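Local coordinates for protein secretion chaperonin CsaA (Picrophilus torridus, PDB 5ZDI) that probably binds tRNA through an OB-fold domain and may act as a chaperone in protein secretion, at residues 20-25 and 53-58; 34-37 and 42-45. All blocks are in the same frame, centred on the assembly; numbering follows the deposited sequence.

Interaction 1. Residues 20-25 and 53-58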
loop_
_atom_site.group_PDB
_atom_site.type_symbol
_atom_site.label_atom_id
_atom_site.label_comp_id
_atom_site.label_asym_id
_atom_site.label_seq_id
_atom_site.Cartn_x
_atom_site.Cartn_y
_atom_site.Cartn_z
ATOM N N VAL A 20 -16.012 -4.457 13.263
ATOM C CA VAL A 20 -15.615 -5.717 12.624
ATOM C C VAL A 20 -16.643 -6.768 13.001
ATOM O O VAL A 20 -16.959 -6.845 14.190
ATOM C CB VAL A 20 -14.274 -6.256 13.114
ATOM C CG1 VAL A 20 -13.871 -7.531 12.310
ATOM C CG2 VAL A 20 -13.199 -5.241 12.992
ATOM N N SER A 21 -17.129 -7.554 12.022
ATOM C CA SER A 21 -18.033 -8.668 12.332
ATOM C C SER A 21 -17.665 -9.870 11.460
ATOM O O SER A 21 -17.001 -9.747 10.482
ATOM C CB SER A 21 -19.520 -8.270 12.105
ATOM O OG SER A 21 -19.843 -8.111 10.729
ATOM N N ASP A 22 -18.115 -11.068 11.855
ATOM C CA ASP A 22 -17.881 -12.224 10.994
ATOM C C ASP A 22 -18.711 -12.170 9.726
ATOM O O ASP A 22 -19.887 -11.810 9.780
ATOM C CB ASP A 22 -18.092 -13.565 11.734
ATOM C CG ASP A 22 -17.151 -13.738 12.876
ATOM O OD1 ASP A 22 -15.938 -13.629 12.657
ATOM O OD2 ASP A 22 -17.571 -14.069 13.996
ATOM N N PHE A 23 -18.132 -12.551 8.583
ATOM C CA PHE A 23 -18.855 -12.631 7.354
ATOM C C PHE A 23 -19.301 -14.112 7.145
ATOM O O PHE A 23 -18.749 -14.869 6.353
ATOM C CB PHE A 23 -18.010 -12.084 6.206
ATOM C CG PHE A 23 -18.732 -11.900 4.901
ATOM C CD1 PHE A 23 -20.084 -12.171 4.753
ATOM C CD2 PHE A 23 -18.021 -11.500 3.765
ATOM C CE1 PHE A 23 -20.681 -12.018 3.538
ATOM C CE2 PHE A 23 -18.643 -11.341 2.552
ATOM C CZ PHE A 23 -19.974 -11.666 2.428
ATOM N N LYS A 24 -20.373 -14.455 7.845
ATOM C CA LYS A 24 -20.798 -15.864 7.981
ATOM C C LYS A 24 -21.151 -16.546 6.672
ATOM O O LYS A 24 -20.861 -17.740 6.461
ATOM C CB LYS A 24 -21.995 -15.900 8.915
ATOM C CG LYS A 24 -21.588 -15.529 10.305
ATOM C CD LYS A 24 -22.804 -15.511 11.207
ATOM C CE LYS A 24 -22.433 -15.006 12.567
ATOM N NZ LYS A 24 -23.674 -14.784 13.328
ATOM N N GLU A 25 -21.690 -15.786 5.745
ATOM C CA GLU A 25 -22.105 -16.368 4.475
ATOM C C GLU A 25 -20.990 -16.541 3.457
ATOM O O GLU A 25 -21.220 -17.126 2.356
ATOM C CB GLU A 25 -23.180 -15.426 3.847
ATOM C CG GLU A 25 -24.396 -15.199 4.745
ATOM C CD GLU A 25 -24.296 -14.041 5.763
ATOM O OE1 GLU A 25 -23.169 -13.492 6.111
ATOM O OE2 GLU A 25 -25.416 -13.686 6.256
ATOM N N TYR A 53 -6.133 -12.112 11.997
ATOM C CA TYR A 53 -6.167 -11.099 13.019
ATOM C C TYR A 53 -7.428 -11.345 13.869
ATOM O O TYR A 53 -8.473 -11.617 13.310
ATOM C CB TYR A 53 -6.283 -9.719 12.426
ATOM C CG TYR A 53 -5.074 -9.211 11.677
ATOM C CD1 TYR A 53 -4.803 -9.687 10.358
ATOM C CD2 TYR A 53 -4.303 -8.173 12.155
ATOM C CE1 TYR A 53 -3.708 -9.226 9.660
ATOM C CE2 TYR A 53 -3.210 -7.695 11.453
ATOM C CZ TYR A 53 -2.936 -8.231 10.206
ATOM O OH TYR A 53 -1.847 -7.757 9.454
ATOM N N LYS A 54 -7.351 -11.113 15.169
ATOM C CA LYS A 54 -8.537 -11.107 16.013
ATOM C C LYS A 54 -9.237 -9.808 15.807
ATOM O O LYS A 54 -8.607 -8.824 15.442
ATOM C CB LYS A 54 -8.194 -11.289 17.520
ATOM C CG LYS A 54 -7.380 -12.533 17.814
ATOM C CD LYS A 54 -7.961 -13.762 17.168
ATOM N N LYS A 55 -10.535 -9.830 16.003
ATOM C CA LYS A 55 -11.345 -8.638 15.801
ATOM C C LYS A 55 -10.761 -7.466 16.577
ATOM O O LYS A 55 -10.632 -6.362 16.035
ATOM C CB LYS A 55 -12.787 -8.910 16.136
ATOM C CG LYS A 55 -13.459 -9.927 15.204
ATOM C CD LYS A 55 -14.959 -10.040 15.520
ATOM C CE LYS A 55 -15.386 -11.507 15.669
ATOM N NZ LYS A 55 -16.865 -11.852 15.752
ATOM N N ASP A 56 -10.387 -7.678 17.840
ATOM C CA ASP A 56 -9.820 -6.595 18.632
ATOM C C ASP A 56 -8.501 -6.029 18.133
ATOM O O ASP A 56 -8.213 -4.877 18.406
ATOM C CB ASP A 56 -9.729 -6.983 20.119
ATOM C CG ASP A 56 -11.095 -6.923 20.826
ATOM O OD1 ASP A 56 -11.771 -5.862 20.778
ATOM O OD2 ASP A 56 -11.472 -7.926 21.453
ATOM N N GLU A 57 -7.749 -6.784 17.348
ATOM C CA GLU A 57 -6.563 -6.257 16.665
ATOM C C GLU A 57 -6.858 -5.320 15.535
ATOM O O GLU A 57 -6.020 -4.521 15.217
ATOM C CB GLU A 57 -5.658 -7.360 16.182
ATOM C CG GLU A 57 -5.259 -8.294 17.364
ATOM C CD GLU A 57 -4.416 -9.439 16.839
ATOM O OE1 GLU A 57 -4.804 -10.249 15.989
ATOM O OE2 GLU A 57 -3.306 -9.508 17.280
ATOM N N LEU A 58 -8.080 -5.332 15.004
ATOM C CA LEU A 58 -8.371 -4.514 13.856
ATOM C C LEU A 58 -9.092 -3.216 14.255
ATOM O O LEU A 58 -9.092 -2.259 13.517
ATOM C CB LEU A 58 -9.196 -5.319 12.857
ATOM C CG LEU A 58 -8.614 -6.578 12.328
ATOM C CD1 LEU A 58 -9.597 -7.408 11.524
ATOM C CD2 LEU A 58 -7.419 -6.218 11.420
HETATM O O HOH W 1 -19.359 -11.145 14.439
#
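The short helix 55-58 of this OB-fold domain packs against the end of strand 12-22, where Val20, Asp22, Lys55 and Leu58 meet. The two methyl groups of Val20 divide the apolar part: CG1 of Val20 lies 3.8 Å from CG of Lys55, while CG2 of Val20 reaches CB of Leu58 at 4.0 Å. With CG1 anti to its own backbone N (chi1 -176°), the valine spreads both branches over the helix. The aliphatic chain of Lys55 then runs on past Val20, bends at its third torsion (chi3 -131°) and brings its ammonium to Asp22. There NZ of Lys55 forms a salt bridge with OD2 of Asp22 at 2.9 Å, approaching from above the carboxylate, 62° out of its plane. A water adds a second link, accepting from NZ of Lys55 at 2.9 Å and from N of Asp22 at 2.9 Å, so the ammonium is tied to both the side chain and the backbone of one residue. Replacing Asp22 by an alanine would remove the carboxylate and is likely to leave the Lys55 ammonium without this counter-charge, freer to swing although the water link could remain. Tyr31 of the adjoining strand 31-36 touches Val20, Asp22 and Leu58, while Leu58 also meets Leu94 of strand 91-97. The helix thereby rests on side chains from several strands of the barrel.

Interaction 2. Residues 34-37 and 42-45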
loop_
_atom_site.group_PDB
_atom_site.type_symbol
_atom_site.label_atom_id
_atom_site.label_comp_id
_atom_site.label_asym_id
_atom_site.label_seq_id
_atom_site.Cartn_x
_atom_site.Cartn_y
_atom_site.Cartn_z
ATOM N N LYS A 34 -16.286 -2.140 8.703
ATOM C CA LYS A 34 -16.821 -0.801 8.512
ATOM C C LYS A 34 -15.672 0.163 8.789
ATOM O O LYS A 34 -15.113 0.199 9.871
ATOM C CB LYS A 34 -18.035 -0.570 9.385
ATOM C CG LYS A 34 -18.510 0.860 9.255
ATOM C CD LYS A 34 -19.821 1.000 10.010
ATOM C CE LYS A 34 -20.251 2.429 10.027
ATOM N NZ LYS A 34 -21.664 2.345 10.501
ATOM N N ILE A 35 -15.285 0.915 7.744
ATOM C CA ILE A 35 -14.021 1.674 7.720
ATOM C C ILE A 35 -14.353 3.150 7.433
ATOM O O ILE A 35 -15.185 3.462 6.522
ATOM C CB ILE A 35 -13.134 1.163 6.577
ATOM C CG1 ILE A 35 -12.980 -0.337 6.683
ATOM C CG2 ILE A 35 -11.809 1.882 6.548
ATOM C CD1 ILE A 35 -12.175 -0.987 5.605
ATOM N N TYR A 36 -13.702 4.018 8.179
ATOM C CA TYR A 36 -13.900 5.493 8.040
ATOM C C TYR A 36 -12.778 6.032 7.206
ATOM O O TYR A 36 -11.641 5.721 7.461
ATOM C CB TYR A 36 -13.875 6.149 9.404
ATOM C CG TYR A 36 -14.083 7.670 9.344
ATOM C CD1 TYR A 36 -15.278 8.213 8.852
ATOM C CD2 TYR A 36 -13.084 8.558 9.798
ATOM C CE1 TYR A 36 -15.476 9.597 8.835
ATOM C CE2 TYR A 36 -13.255 9.951 9.699
ATOM C CZ TYR A 36 -14.452 10.441 9.234
ATOM O OH TYR A 36 -14.620 11.820 9.165
ATOM N N PHE A 37 -13.116 6.832 6.178
ATOM C CA PHE A 37 -12.164 7.348 5.191
ATOM C C PHE A 37 -12.210 8.894 5.175
ATOM O O PHE A 37 -11.852 9.534 4.201
ATOM C CB PHE A 37 -12.579 6.801 3.832
ATOM C CG PHE A 37 -12.147 5.382 3.618
ATOM C CD1 PHE A 37 -10.810 5.077 3.300
ATOM C CD2 PHE A 37 -13.067 4.345 3.651
ATOM C CE1 PHE A 37 -10.377 3.774 3.114
ATOM C CE2 PHE A 37 -12.655 3.018 3.430
ATOM C CZ PHE A 37 -11.337 2.731 3.184
ATOM N N GLY A 42 -16.567 9.387 3.851
ATOM C CA GLY A 42 -17.283 8.772 4.959
ATOM C C GLY A 42 -16.976 7.303 5.169
ATOM O O GLY A 42 -15.809 6.902 5.016
ATOM N N TYR A 43 -18.016 6.524 5.545
ATOM C CA TYR A 43 -17.842 5.100 5.857
ATOM C C TYR A 43 -18.044 4.226 4.652
ATOM O O TYR A 43 -18.950 4.452 3.840
ATOM C CB TYR A 43 -18.851 4.683 6.946
ATOM C CG TYR A 43 -18.505 5.258 8.278
ATOM C CD1 TYR A 43 -17.617 4.617 9.131
ATOM C CD2 TYR A 43 -19.014 6.481 8.694
ATOM C CE1 TYR A 43 -17.269 5.158 10.375
ATOM C CE2 TYR A 43 -18.634 7.023 9.920
ATOM C CZ TYR A 43 -17.810 6.339 10.767
ATOM O OH TYR A 43 -17.500 6.933 11.983
ATOM N N LYS A 44 -17.252 3.162 4.531
ATOM C CA LYS A 44 -17.427 2.184 3.484
ATOM C C LYS A 44 -17.233 0.833 4.164
ATOM O O LYS A 44 -16.425 0.694 5.109
ATOM C CB LYS A 44 -16.410 2.350 2.384
ATOM C CG LYS A 44 -16.391 3.663 1.597
ATOM C CD LYS A 44 -17.637 3.766 0.743
ATOM C CE LYS A 44 -17.771 5.185 0.142
ATOM N NZ LYS A 44 -19.168 5.363 -0.449
ATOM N N ASN A 45 -17.883 -0.157 3.607
ATOM C CA ASN A 45 -17.789 -1.519 4.063
ATOM C C ASN A 45 -16.868 -2.283 3.158
ATOM O O ASN A 45 -16.707 -1.990 1.956
ATOM C CB ASN A 45 -19.159 -2.190 4.031
ATOM C CG ASN A 45 -20.137 -1.627 5.061
ATOM O OD1 ASN A 45 -19.770 -1.141 6.163
ATOM N ND2 ASN A 45 -21.392 -1.706 4.696
#
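The Tyr43 ring carries CD1 of Tyr36 over one face, 3.6 Å above its plane and offset toward the rim, with CZ of Tyr43 3.7 Å from CD1 of Tyr36. The two ring planes are inclined at 46°, so the rings meet obliquely. Lys34 flanks the same tyrosine: its CG is anti to the backbone N (chi1 176°) and the chain stays extended, which carries CE of Lys34 to 3.5 Å from CD1 of Tyr43. Its ammonium lies farther from the ring, giving at most a weak cation-pi attraction. The Phe37 ring has O of Gly42 at its edge, in plane, and the CB and CG methylenes of Lys44 beside CE2 and CD2.

The strands carrying these side chains pair as an antiparallel hairpin. Ile35 and Lys44 form its hydrogen-bonded pair, N of Ile35 to O of Lys44 at 2.9 Å and N of Lys44 to O of Ile35 at 2.9 Å, and the flanking pairs Lys34-Asn45 and Tyr36-Tyr43 are non-hydrogen-bonded. N of Phe37 donates to O of Gly42 at 2.9 Å, closing the pairing next to helix 38-41. Gly42 leaves that helix with positive phi (69°), a conformation easily reached without a side chain. CA of Tyr43 adds a CH...O contact to O of Ile35 at 3.2 Å.

Lys34, Tyr36, Tyr43 and Asn45 share one face; Ile35 is buried on the other, against Ile63 and Val83, where Lys44 also starts before its end leads away. Backbone bonds thus fix the register, while ring-methylene contacts probably set how side chains lie on the Lys34-Tyr43 face.

Interactions 1 and 2 have centres 15 Å apart and nearest atoms about 5 Å apart, without touching. Interaction 2 is nested along the chain inside the loop closed by interaction 1: strand 12-22 leads to strand 31-36, helix 38-41 turns the chain into strand 43-48, and helix 55-58 follows. Strands 12-22 and 31-36 are neighbours in the curled antiparallel sheet, giving both contacts a common frame. Interaction 2 joins successive strands through main-chain bonds, whereas interaction 1 brings a later helix back to strand 12-22, which precedes that pair, through side chains and a water. Together they place the strand pair and the short helix that follows it on one barrel sheet.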